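Local structure of putative PAS/PAC sensor protein (Nakamurella multipartita DSM 44233, 6HMJ) at residues F15-D18 / R23-G26; K162-Q167 / M203-P208; R195-F200 / R353-Q358. The protein is a flavin-binding light-oxygen-voltage photoreceptor that binds RNA and mediates translational regulation under the control of blue light. One frame throughout, in Å; residues are numbered along the deposited sequence.

Interaction 1: residues F15-D18 / R23-G26; sequences FVLD and RFVG
The backbone carbonyl O of R23 accepts the shortest polar bond of this contact, from D18 N at 2.8 Å, and it also lies 3.2 Å from L17 CA in a CA-H...O contact. The D18 bond is fairly straight, with 162° at the hydrogen. Two residues further from the turn, V16 and V25 form an antiparallel hydrogen-bonded pair: V25 N gives to V16 O at 2.9 Å, and V16 N gives to V25 O at 3.0 Å. The flanking pairs of this beta hairpin, L17 with F24 and F15 with G26, are non-hydrogen-bonded. F15, L17 and F24 share one face of the sheet; V16 and V25 lie on the other. F24, with CG anti to the backbone N (chi1 174°), sends its ring across F15; the two rings meet obliquely, planes 36° apart and centroids 4.9 Å apart. L17 CD1 sits at the edge of the F24 ring, 3.8 Å from F24 CB. Replacing F15 by alanine would probably open a gap over the end of the F24 ring, which would lose its aromatic neighbour and be freer to turn. At the turn end, D18 and R23 run side by side, D18 OD2 against R23 CB at 3.6 Å, their charged ends not in contact. Strand 24-26 is an outermost strand of the N-terminal PAS sheet within this chain, and strand 11-18 joins it to strand 105-112, where F15 and L17 bond to G108 and V106. Helices 28-34, 45-50 and 54-70 pack on the aromatic face, with L30 touching both F15 and F24.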
loop_
_atom_site.group_PDB
_atom_site.type_symbol
_atom_site.label_atom_id
_atom_site.label_comp_id
_atom_site.label_asym_id
_atom_site.label_seq_id
_atom_site.Cartn_x
_atom_site.Cartn_y
_atom_site.Cartn_z
ATOM N N PHE A 15 27.661 20.339 -48.686
ATOM C CA PHE A 15 28.524 20.941 -49.690
ATOM C C PHE A 15 28.481 20.095 -50.953
ATOM O O PHE A 15 28.096 18.923 -50.930
ATOM C CB PHE A 15 29.975 21.092 -49.200
ATOM C CG PHE A 15 30.687 19.784 -48.945
ATOM C CD1 PHE A 15 31.101 18.979 -49.999
ATOM C CD2 PHE A 15 30.983 19.382 -47.653
ATOM C CE1 PHE A 15 31.764 17.790 -49.767
ATOM C CE2 PHE A 15 31.651 18.192 -47.418
ATOM C CZ PHE A 15 32.041 17.397 -48.476
ATOM N N VAL A 16 28.891 20.709 -52.059
ATOM C CA VAL A 16 29.050 20.020 -53.331
ATOM C C VAL A 16 30.441 20.341 -53.857
ATOM O O VAL A 16 30.867 21.503 -53.835
ATOM C CB VAL A 16 27.973 20.423 -54.356
ATOM C CG1 VAL A 16 28.113 19.594 -55.626
ATOM C CG2 VAL A 16 26.584 20.254 -53.760
ATOM N N LEU A 17 31.143 19.320 -54.333
ATOM C CA LEU A 17 32.530 19.456 -54.764
ATOM C C LEU A 17 32.624 18.954 -56.197
ATOM O O LEU A 17 32.424 17.763 -56.453
ATOM C CB LEU A 17 33.471 18.677 -53.846
ATOM C CG LEU A 17 34.964 18.782 -54.162
ATOM C CD1 LEU A 17 35.475 20.191 -53.896
ATOM C CD2 LEU A 17 35.743 17.760 -53.352
ATOM N N ASP A 18 32.929 19.859 -57.122
ATOM C CA ASP A 18 33.082 19.483 -58.521
ATOM C C ASP A 18 34.367 18.689 -58.712
ATOM O O ASP A 18 35.429 19.070 -58.212
ATOM C CB ASP A 18 33.082 20.728 -59.407
ATOM C CG ASP A 18 31.770 21.487 -59.341
ATOM O OD1 ASP A 18 30.825 20.987 -58.694
ATOM O OD2 ASP A 18 31.679 22.580 -59.940
ATOM N N ARG A 23 35.915 22.713 -57.401
ATOM C CA ARG A 23 35.080 23.801 -56.912
ATOM C C ARG A 23 34.203 23.308 -55.769
ATOM O O ARG A 23 33.502 22.299 -55.901
ATOM C CB ARG A 23 34.203 24.377 -58.022
ATOM C CG ARG A 23 33.175 25.368 -57.479
ATOM C CD ARG A 23 32.311 26.009 -58.542
ATOM N NE ARG A 23 31.188 26.705 -57.917
ATOM C CZ ARG A 23 30.416 27.603 -58.521
ATOM N NH1 ARG A 23 30.637 27.938 -59.787
ATOM N NH2 ARG A 23 29.423 28.172 -57.852
ATOM N N PHE A 24 34.244 24.021 -54.650
ATOM C CA PHE A 24 33.559 23.623 -53.426
ATOM C C PHE A 24 32.514 24.678 -53.096
ATOM O O PHE A 24 32.846 25.860 -52.949
ATOM C CB PHE A 24 34.555 23.463 -52.276
ATOM C CG PHE A 24 33.914 23.192 -50.949
ATOM C CD1 PHE A 24 33.820 21.902 -50.461
ATOM C CD2 PHE A 24 33.424 24.228 -50.179
ATOM C CE1 PHE A 24 33.238 21.654 -49.236
ATOM C CE2 PHE A 24 32.838 23.988 -48.959
ATOM C CZ PHE A 24 32.745 22.699 -48.485
ATOM N N VAL A 25 31.258 24.252 -52.988
ATOM C CA VAL A 25 30.141 25.136 -52.668
ATOM C C VAL A 25 29.541 24.653 -51.356
ATOM O O VAL A 25 28.896 23.597 -51.310
ATOM C CB VAL A 25 29.084 25.155 -53.779
ATOM C CG1 VAL A 25 28.052 26.241 -53.512
ATOM C CG2 VAL A 25 29.738 25.358 -55.136
ATOM N N GLY A 26 29.743 25.426 -50.293
ATOM C CA GLY A 26 29.202 25.105 -48.983
ATOM C C GLY A 26 27.978 25.949 -48.670
ATOM O O GLY A 26 27.936 27.140 -48.975
#

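Interaction 2: residues K162-Q167 / M203-P208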
loop_
_atom_site.group_PDB
_atom_site.type_symbol
_atom_site.label_atom_id
_atom_site.label_comp_id
_atom_site.label_asym_id
_atom_site.label_seq_id
_atom_site.Cartn_x
_atom_site.Cartn_y
_atom_site.Cartn_z
ATOM N N LYS A 162 11.961 -4.215 5.987
ATOM C CA LYS A 162 13.339 -4.660 5.805
ATOM C C LYS A 162 13.570 -6.004 6.483
ATOM O O LYS A 162 14.231 -6.886 5.922
ATOM C CB LYS A 162 14.312 -3.615 6.353
ATOM C CG LYS A 162 14.308 -2.297 5.592
ATOM C CD LYS A 162 15.531 -1.448 5.921
ATOM C CE LYS A 162 15.434 -0.815 7.301
ATOM N NZ LYS A 162 16.586 0.089 7.574
ATOM N N TRP A 163 13.034 -6.175 7.694
ATOM C CA TRP A 163 13.180 -7.438 8.411
ATOM C C TRP A 163 12.582 -8.590 7.615
ATOM O O TRP A 163 13.231 -9.622 7.410
ATOM C CB TRP A 163 12.517 -7.330 9.784
ATOM C CG TRP A 163 12.421 -8.633 10.514
ATOM C CD1 TRP A 163 11.279 -9.310 10.840
ATOM C CD2 TRP A 163 13.509 -9.419 11.013
ATOM N NE1 TRP A 163 11.590 -10.468 11.508
ATOM C CE2 TRP A 163 12.952 -10.559 11.628
ATOM C CE3 TRP A 163 14.899 -9.270 10.998
ATOM C CZ2 TRP A 163 13.737 -11.543 12.222
ATOM C CZ3 TRP A 163 15.678 -10.250 11.589
ATOM C CH2 TRP A 163 15.095 -11.371 12.192
ATOM N N HIS A 164 11.342 -8.427 7.149
ATOM C CA HIS A 164 10.676 -9.504 6.424
ATOM C C HIS A 164 11.288 -9.724 5.049
ATOM O O HIS A 164 11.229 -10.839 4.518
ATOM C CB HIS A 164 9.183 -9.202 6.309
ATOM C CG HIS A 164 8.466 -9.221 7.623
ATOM N ND1 HIS A 164 8.673 -10.204 8.566
ATOM C CD2 HIS A 164 7.556 -8.373 8.158
ATOM C CE1 HIS A 164 7.915 -9.965 9.621
ATOM N NE2 HIS A 164 7.228 -8.860 9.399
ATOM N N SER A 165 11.871 -8.681 4.453
ATOM C CA SER A 165 12.647 -8.873 3.233
ATOM C C SER A 165 13.860 -9.753 3.502
ATOM O O SER A 165 14.172 -10.658 2.721
ATOM C CB SER A 165 13.079 -7.522 2.670
ATOM O OG SER A 165 11.952 -6.719 2.372
ATOM N N SER A 166 14.549 -9.503 4.616
ATOM C CA SER A 166 15.689 -10.327 4.997
ATOM C C SER A 166 15.261 -11.767 5.262
ATOM O O SER A 166 15.862 -12.711 4.738
ATOM C CB SER A 166 16.361 -9.725 6.232
ATOM O OG SER A 166 17.569 -10.394 6.539
ATOM N N GLN A 167 14.221 -11.954 6.080
ATOM C CA GLN A 167 13.834 -13.301 6.489
ATOM C C GLN A 167 13.383 -14.148 5.305
ATOM O O GLN A 167 13.595 -15.366 5.301
ATOM C CB GLN A 167 12.728 -13.235 7.545
ATOM C CG GLN A 167 13.162 -12.610 8.865
ATOM C CD GLN A 167 14.408 -13.263 9.442
ATOM O OE1 GLN A 167 15.531 -12.872 9.121
ATOM N NE2 GLN A 167 14.213 -14.264 10.292
ATOM N N MET A 203 4.998 -15.842 1.837
ATOM C CA MET A 203 6.113 -15.379 1.025
ATOM C C MET A 203 7.462 -15.890 1.516
ATOM O O MET A 203 8.493 -15.510 0.951
ATOM C CB MET A 203 6.135 -13.849 0.984
ATOM C CG MET A 203 5.048 -13.241 0.119
ATOM S SD MET A 203 5.296 -11.479 -0.154
ATOM C CE MET A 203 5.219 -10.861 1.523
ATOM N N GLY A 204 7.483 -16.728 2.549
ATOM C CA GLY A 204 8.708 -17.328 3.038
ATOM C C GLY A 204 9.154 -16.844 4.399
ATOM O O GLY A 204 10.077 -17.436 4.972
ATOM N N CYS A 205 8.537 -15.800 4.943
ATOM C CA CYS A 205 8.881 -15.376 6.290
ATOM C C CYS A 205 8.525 -16.485 7.279
ATOM O O CYS A 205 7.546 -17.212 7.084
ATOM C CB CYS A 205 8.149 -14.087 6.653
ATOM S SG CYS A 205 8.496 -12.698 5.551
ATOM N N PRO A 206 9.303 -16.646 8.346
ATOM C CA PRO A 206 9.018 -17.729 9.294
ATOM C C PRO A 206 7.693 -17.513 10.005
ATOM O O PRO A 206 7.218 -16.385 10.165
ATOM C CB PRO A 206 10.197 -17.677 10.273
ATOM C CG PRO A 206 10.772 -16.309 10.135
ATOM C CD PRO A 206 10.458 -15.825 8.754
ATOM N N ALA A 207 7.097 -18.620 10.437
ATOM C CA ALA A 207 5.794 -18.560 11.078
ATOM C C ALA A 207 5.895 -17.832 12.418
ATOM O O ALA A 207 6.934 -17.876 13.081
ATOM C CB ALA A 207 5.240 -19.965 11.294
ATOM N N PRO A 208 4.827 -17.153 12.840
ATOM C CA PRO A 208 4.861 -16.480 14.142
ATOM C C PRO A 208 5.092 -17.466 15.275
ATOM O O PRO A 208 4.943 -18.681 15.127
ATOM C CB PRO A 208 3.474 -15.827 14.247
ATOM C CG PRO A 208 2.977 -15.743 12.844
ATOM C CD PRO A 208 3.544 -16.939 12.147
#
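A Schellman motif closes helix 192-202, and the loop that follows it lays C205 and P206 against the last turns of helix 154-167, in the ANTAR domain, where H164 and Q167 receive them. The thiol sulfur of C205 settles beside the first of these: SG is 3.6 Å from H164 CB and 3.5 Å from H164 O. It approaches the imidazole obliquely, 4.6 Å from the ring centroid. With SG anti to its own carbonyl carbon (chi1 -59°), the thiol reaches the root of the histidine side chain. The imidazole is held from elsewhere: H164 NE2 is hydrogen-bonded to Q359 of helix 351-372, and the ring stacks on F200 of helix 192-202, which C205 touches as well. G204 makes the bend possible, for at phi 111° any side chain would collide with the carbonyl oxygen of M203, and two bonds back into the final helical turn complete the cap. Next along the loop, P206 crosses Q167 at about a right angle, its CD 3.7 Å from Q167 CB. The first torsion of Q167 (chi1 -66°) sets CG beside the backbone N and over one face of the W163 indole, 3.4 Å above the ring plane, while W163 NE1 is hydrogen-bonded to Q362. A bend at chi2 then turns the amide end, whose NE2 lies 4.0 Å from P206 CG.

Interaction 3: residues R195-F200 / R353-Q358; sequences RLSTVF and RVERDQ
A single hydrogen bond carries the contact between these two helices: S197 OG donates to E355 OE2 at 3.0 Å. The hydroxyl comes from above the carboxylate, 65° out of its plane. The CB atoms of S197 and E355 both point toward the other helix, and the CA atoms of these two residues, the nearest across the contact, are 7.6 Å apart. The serine OG stands anti to its backbone N (chi1 175°), which directs it toward the E355 carboxylate; the glutamate chain bends at chi2 (70°) and brings OE2 to the serine.

Van der Waals contact accompanies the bond. S197 CB lies 3.3 Å from E355 OE2 and 3.6 Å from E355 CD, so the serine touches the carboxylate with its methylene as well as its hydroxyl. P208, from the loop after helix 192-202, also packs on S197, and R193 of that same helix touches E355.

Polar groups elsewhere on the two segments look inward or to other partners. T198 OG1 turns back to R195 O at 2.9 Å, a side-chain bond within its own helix. R195 reaches L190 O and forms a salt bridge with D151 of the second subunit, which places helix 192-202 near the dimer partner. On segment 353-358, which belongs to the PAC region, R353 pairs with E327 of strand 323-334, and R356 bonds to the carbonyls of F150 and D151 of its own chain.

Thus the interhelical tie is a buried, one-point polar contact between helix 192-202 and the C-terminal helix. The hydroxyl gives the buried carboxylate a neutral donor, and the nearby R193 is likely to offset part of its charge.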
loop_
_atom_site.group_PDB
_atom_site.type_symbol
_atom_site.label_atom_id
_atom_site.label_comp_id
_atom_site.label_asym_id
_atom_site.label_seq_id
_atom_site.Cartn_x
_atom_site.Cartn_y
_atom_site.Cartn_z
ATOM N N ARG A 195 -4.624 -11.673 8.795
ATOM C CA ARG A 195 -4.587 -11.767 7.340
ATOM C C ARG A 195 -3.215 -11.389 6.793
ATOM O O ARG A 195 -2.648 -12.099 5.953
ATOM C CB ARG A 195 -5.671 -10.860 6.758
ATOM C CG ARG A 195 -6.070 -11.153 5.333
ATOM C CD ARG A 195 -6.979 -10.054 4.816
ATOM N NE ARG A 195 -7.994 -9.697 5.805
ATOM C CZ ARG A 195 -8.601 -8.515 5.877
ATOM N NH1 ARG A 195 -8.301 -7.547 5.019
ATOM N NH2 ARG A 195 -9.507 -8.297 6.819
ATOM N N LEU A 196 -2.668 -10.262 7.252
ATOM C CA LEU A 196 -1.381 -9.800 6.742
ATOM C C LEU A 196 -0.249 -10.721 7.181
ATOM O O LEU A 196 0.690 -10.964 6.415
ATOM C CB LEU A 196 -1.130 -8.368 7.213
ATOM C CG LEU A 196 0.028 -7.595 6.585
ATOM C CD1 LEU A 196 -0.056 -7.588 5.068
ATOM C CD2 LEU A 196 0.031 -6.176 7.128
ATOM N N SER A 197 -0.317 -11.240 8.408
ATOM C CA SER A 197 0.728 -12.134 8.893
ATOM C C SER A 197 0.857 -13.368 8.010
ATOM O O SER A 197 1.973 -13.793 7.686
ATOM C CB SER A 197 0.441 -12.539 10.338
ATOM O OG SER A 197 1.375 -13.504 10.788
ATOM N N THR A 198 -0.271 -13.962 7.610
ATOM C CA THR A 198 -0.213 -15.131 6.739
ATOM C C THR A 198 0.311 -14.783 5.350
ATOM O O THR A 198 0.814 -15.668 4.651
ATOM C CB THR A 198 -1.591 -15.795 6.618
ATOM O OG1 THR A 198 -2.462 -14.974 5.832
ATOM C CG2 THR A 198 -2.209 -16.033 7.990
ATOM N N VAL A 199 0.209 -13.519 4.935
ATOM C CA VAL A 199 0.806 -13.107 3.669
ATOM C C VAL A 199 2.324 -13.122 3.773
ATOM O O VAL A 199 3.019 -13.602 2.871
ATOM C CB VAL A 199 0.285 -11.718 3.256
ATOM C CG1 VAL A 199 1.106 -11.164 2.100
ATOM C CG2 VAL A 199 -1.184 -11.799 2.871
ATOM N N PHE A 200 2.863 -12.586 4.870
ATOM C CA PHE A 200 4.307 -12.614 5.066
ATOM C C PHE A 200 4.832 -14.046 5.107
ATOM O O PHE A 200 5.874 -14.348 4.514
ATOM C CB PHE A 200 4.676 -11.869 6.349
ATOM C CG PHE A 200 4.574 -10.369 6.237
ATOM C CD1 PHE A 200 5.063 -9.703 5.120
ATOM C CD2 PHE A 200 3.981 -9.624 7.245
ATOM C CE1 PHE A 200 4.969 -8.332 5.017
ATOM C CE2 PHE A 200 3.883 -8.249 7.146
ATOM C CZ PHE A 200 4.377 -7.603 6.031
ATOM N N ARG A 353 -4.381 -8.322 18.830
ATOM C CA ARG A 353 -3.428 -7.693 19.737
ATOM C C ARG A 353 -2.118 -8.470 19.769
ATOM O O ARG A 353 -1.031 -7.883 19.716
ATOM C CB ARG A 353 -4.037 -7.587 21.135
ATOM C CG ARG A 353 -3.183 -6.831 22.134
ATOM C CD ARG A 353 -2.437 -7.778 23.050
ATOM N NE ARG A 353 -3.321 -8.402 24.026
ATOM C CZ ARG A 353 -2.970 -9.405 24.824
ATOM N NH1 ARG A 353 -1.745 -9.911 24.766
ATOM N NH2 ARG A 353 -3.848 -9.900 25.681
ATOM N N VAL A 354 -2.202 -9.799 19.867
ATOM C CA VAL A 354 -0.999 -10.624 19.916
ATOM C C VAL A 354 -0.216 -10.500 18.615
ATOM O O VAL A 354 1.019 -10.457 18.617
ATOM C CB VAL A 354 -1.366 -12.090 20.216
ATOM C CG1 VAL A 354 -0.211 -13.022 19.855
ATOM C CG2 VAL A 354 -1.743 -12.250 21.681
ATOM N N GLU A 355 -0.922 -10.456 17.483
ATOM C CA GLU A 355 -0.247 -10.332 16.196
ATOM C C GLU A 355 0.569 -9.046 16.129
ATOM O O GLU A 355 1.692 -9.040 15.609
ATOM C CB GLU A 355 -1.271 -10.383 15.063
ATOM C CG GLU A 355 -0.710 -10.912 13.755
ATOM C CD GLU A 355 -0.391 -12.388 13.817
ATOM O OE1 GLU A 355 -1.313 -13.182 14.088
ATOM O OE2 GLU A 355 0.786 -12.747 13.602
ATOM N N ARG A 356 0.019 -7.944 16.646
ATOM C CA ARG A 356 0.776 -6.699 16.708
ATOM C C ARG A 356 1.949 -6.819 17.672
ATOM O O ARG A 356 3.082 -6.455 17.337
ATOM C CB ARG A 356 -0.136 -5.546 17.124
ATOM C CG ARG A 356 0.583 -4.207 17.260
ATOM C CD ARG A 356 -0.374 -3.106 17.681
ATOM N NE ARG A 356 0.261 -1.790 17.694
ATOM C CZ ARG A 356 0.774 -1.206 18.776
ATOM N NH1 ARG A 356 0.736 -1.811 19.956
ATOM N NH2 ARG A 356 1.326 -0.005 18.675
ATOM N N ASP A 357 1.695 -7.326 18.881
ATOM C CA ASP A 357 2.767 -7.482 19.857
ATOM C C ASP A 357 3.941 -8.265 19.282
ATOM O O ASP A 357 5.097 -7.988 19.620
ATOM C CB ASP A 357 2.238 -8.180 21.114
ATOM C CG ASP A 357 1.165 -7.372 21.827
ATOM O OD1 ASP A 357 1.155 -6.131 21.686
ATOM O OD2 ASP A 357 0.336 -7.980 22.534
ATOM N N GLN A 358 3.668 -9.246 18.416
ATOM C CA GLN A 358 4.742 -10.073 17.877
ATOM C C GLN A 358 5.596 -9.295 16.885
ATOM O O GLN A 358 6.826 -9.419 16.889
ATOM C CB GLN A 358 4.160 -11.333 17.235
ATOM C CG GLN A 358 3.764 -12.397 18.246
ATOM C CD GLN A 358 3.231 -13.662 17.601
ATOM O OE1 GLN A 358 2.627 -13.622 16.530
ATOM N NE2 GLN A 358 3.465 -14.797 18.248
#

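Overall arrangement
Interaction 1 stands apart: its centre is about 73 Å from that of interaction 2 and about 80 Å from that of interaction 3, in the N-terminal PAS sheet at the far end of the elongated chain. Its paired backbone bonds and an aromatic-bearing face belong to a partly buried sheet edge. Interactions 2 and 3 are neighbours, centres about 12 Å apart, where helices 154-167, 192-202 and 351-372 gather. Interaction 2 is partly buried and mainly nonpolar; interaction 3 is fully buried and polar. The two meet directly: C205 N probably bonds to F200 O at 3.1 Å, and P208 packs on E355 and Q358.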